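Local coordinates for protein 3-dehydroquinate dehydratase (Thermus thermophilus, PDB 2UYG) that probably catalyses the trans-dehydration of 3-dehydroquinate to 3-dehydroshikimate through an enolate intermediate, the third step of chorismate biosynthesis, at residues C33-E39 with L129-L135. Numbering follows the deposited sequence.
Sequences CEAWGAE and LSYKLAL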
loop_
_atom_site.group_PDB
_atom_site.type_symbol
_atom_site.label_atom_id
_atom_site.label_comp_id
_atom_site.label_asym_id
_atom_site.label_seq_id
_atom_site.Cartn_x
_atom_site.Cartn_y
_atom_site.Cartn_z
ATOM N N CYS A 33 -21.701 -10.193 35.394
ATOM C CA CYS A 33 -20.338 -10.432 35.730
ATOM C C CYS A 33 -20.168 -10.714 37.241
ATOM O O CYS A 33 -19.401 -11.593 37.586
ATOM C CB CYS A 33 -19.450 -9.264 35.279
ATOM S SG CYS A 33 -19.231 -8.969 33.491
ATOM N N GLU A 34 -20.833 -9.970 38.130
ATOM C CA GLU A 34 -20.834 -10.258 39.589
ATOM C C GLU A 34 -21.295 -11.700 39.870
ATOM O O GLU A 34 -20.682 -12.400 40.660
ATOM C CB GLU A 34 -21.724 -9.259 40.393
ATOM C CG GLU A 34 -22.827 -9.881 41.333
ATOM C CD GLU A 34 -24.304 -9.448 41.052
ATOM O OE1 GLU A 34 -24.741 -8.351 41.560
ATOM O OE2 GLU A 34 -25.062 -10.203 40.367
ATOM N N ALA A 35 -22.369 -12.143 39.232
ATOM C CA ALA A 35 -22.914 -13.439 39.558
ATOM C C ALA A 35 -21.975 -14.526 38.996
ATOM O O ALA A 35 -21.733 -15.564 39.635
ATOM C CB ALA A 35 -24.373 -13.566 39.000
ATOM N N TRP A 36 -21.376 -14.286 37.831
ATOM C CA TRP A 36 -20.455 -15.264 37.258
ATOM C C TRP A 36 -19.203 -15.401 38.096
ATOM O O TRP A 36 -18.659 -16.504 38.324
ATOM C CB TRP A 36 -20.066 -14.865 35.834
ATOM C CG TRP A 36 -21.136 -15.101 34.830
ATOM C CD1 TRP A 36 -22.041 -16.143 34.818
ATOM C CD2 TRP A 36 -21.466 -14.279 33.705
ATOM N NE1 TRP A 36 -22.901 -16.006 33.755
ATOM C CE2 TRP A 36 -22.585 -14.885 33.050
ATOM C CE3 TRP A 36 -20.908 -13.111 33.142
ATOM C CZ2 TRP A 36 -23.166 -14.360 31.881
ATOM C CZ3 TRP A 36 -21.503 -12.575 31.975
ATOM C CH2 TRP A 36 -22.637 -13.194 31.382
ATOM N N GLY A 37 -18.688 -14.271 38.543
ATOM C CA GLY A 37 -17.488 -14.306 39.357
ATOM C C GLY A 37 -17.823 -15.124 40.604
ATOM O O GLY A 37 -17.103 -16.068 40.920
ATOM N N ALA A 38 -18.924 -14.755 41.250
ATOM C CA ALA A 38 -19.342 -15.314 42.502
ATOM C C ALA A 38 -19.657 -16.776 42.348
ATOM O O ALA A 38 -19.173 -17.559 43.175
ATOM C CB ALA A 38 -20.573 -14.572 43.058
ATOM N N GLU A 39 -20.417 -17.234 41.332
ATOM C CA GLU A 39 -20.667 -18.673 41.406
ATOM C C GLU A 39 -19.301 -19.184 41.638
ATOM O O GLU A 39 -18.996 -19.702 42.711
ATOM C CB GLU A 39 -21.330 -19.408 40.224
ATOM C CG GLU A 39 -21.068 -18.934 38.845
ATOM C CD GLU A 39 -22.305 -19.034 38.005
ATOM O OE1 GLU A 39 -23.416 -18.754 38.507
ATOM O OE2 GLU A 39 -22.165 -19.386 36.833
ATOM N N LEU A 129 -21.497 -13.003 27.180
ATOM C CA LEU A 129 -20.732 -14.204 27.437
ATOM C C LEU A 129 -19.250 -14.084 27.120
ATOM O O LEU A 129 -18.504 -14.918 27.562
ATOM C CB LEU A 129 -21.375 -15.355 26.623
ATOM C CG LEU A 129 -22.732 -15.750 27.195
ATOM C CD1 LEU A 129 -23.448 -16.590 26.187
ATOM C CD2 LEU A 129 -22.580 -16.531 28.511
ATOM N N SER A 130 -18.780 -13.112 26.330
ATOM C CA SER A 130 -17.309 -12.926 26.198
ATOM C C SER A 130 -16.704 -12.607 27.569
ATOM O O SER A 130 -15.525 -12.943 27.819
ATOM C CB SER A 130 -16.897 -11.736 25.267
ATOM O OG SER A 130 -17.438 -11.831 24.001
ATOM N N TYR A 131 -17.471 -11.873 28.403
ATOM C CA TYR A 131 -17.020 -11.547 29.783
ATOM C C TYR A 131 -16.972 -12.773 30.627
ATOM O O TYR A 131 -15.970 -13.073 31.349
ATOM C CB TYR A 131 -17.873 -10.426 30.457
ATOM C CG TYR A 131 -17.709 -9.094 29.799
ATOM C CD1 TYR A 131 -18.310 -8.817 28.526
ATOM C CD2 TYR A 131 -17.006 -8.041 30.435
ATOM C CE1 TYR A 131 -18.159 -7.520 27.880
ATOM C CE2 TYR A 131 -16.908 -6.768 29.826
ATOM C CZ TYR A 131 -17.469 -6.531 28.549
ATOM O OH TYR A 131 -17.344 -5.292 28.015
ATOM N N LYS A 132 -18.018 -13.553 30.494
ATOM C CA LYS A 132 -18.060 -14.892 31.172
ATOM C C LYS A 132 -16.867 -15.715 30.934
ATOM O O LYS A 132 -16.221 -16.257 31.887
ATOM C CB LYS A 132 -19.250 -15.716 30.675
ATOM C CG LYS A 132 -19.966 -16.428 31.766
ATOM C CD LYS A 132 -19.802 -17.889 31.880
ATOM C CE LYS A 132 -21.139 -18.564 31.794
ATOM N NZ LYS A 132 -21.320 -19.413 32.911
ATOM N N LEU A 133 -16.598 -15.906 29.645
ATOM C CA LEU A 133 -15.489 -16.761 29.309
ATOM C C LEU A 133 -14.137 -16.247 29.834
ATOM O O LEU A 133 -13.232 -17.082 30.218
ATOM C CB LEU A 133 -15.346 -17.000 27.793
ATOM C CG LEU A 133 -16.457 -17.386 26.811
ATOM C CD1 LEU A 133 -15.897 -17.919 25.478
ATOM C CD2 LEU A 133 -17.607 -18.162 27.279
ATOM N N ALA A 134 -13.979 -14.902 29.841
ATOM C CA ALA A 134 -12.748 -14.322 30.430
ATOM C C ALA A 134 -12.635 -14.722 31.909
ATOM O O ALA A 134 -11.571 -15.006 32.382
ATOM C CB ALA A 134 -12.731 -12.789 30.312
ATOM N N LEU A 135 -13.751 -14.697 32.617
ATOM C CA LEU A 135 -13.755 -15.059 34.061
ATOM C C LEU A 135 -13.427 -16.530 34.300
ATOM O O LEU A 135 -12.632 -16.855 35.180
ATOM C CB LEU A 135 -15.052 -14.616 34.714
ATOM C CG LEU A 135 -15.228 -13.089 34.723
ATOM C CD1 LEU A 135 -16.642 -12.660 35.099
ATOM C CD2 LEU A 135 -14.181 -12.365 35.605
#
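Helices that run nearly side by side fit together when a large side chain of one enters a hollow of the other. Here the axes of segments 33-39 and 129-135 cross at -25° and approach to 9.8 Å, and W36 is the main bump: its indole lies against L129, Y131 and K132, with CZ2 4.1 Å from L129 CD2. K132 lies across one face of the indole, its CG 3.3 Å from the centroid of the five-membered ring, a CH-pi contact. In return L135 projects toward helix 26-39, beside the backbone of G37; L135 CD1 sits 4.1 Å from W36 CB and 4.3 Å from G37 N. This is the flavodoxin-like fold of type II dehydroquinases, with both helices covering the same face of the parallel sheet. Deeper in, C33 SG rests 3.6 Å from Y131 CB, against I4 of strand 2-6. The Y131 ring continues past it, and its hydroxyl hydrogen-bonds N73, a predicted substrate-binding residue. At the outer edge, E39 OE2 stays 4.0 Å from K132 NZ, beyond salt-bridge range.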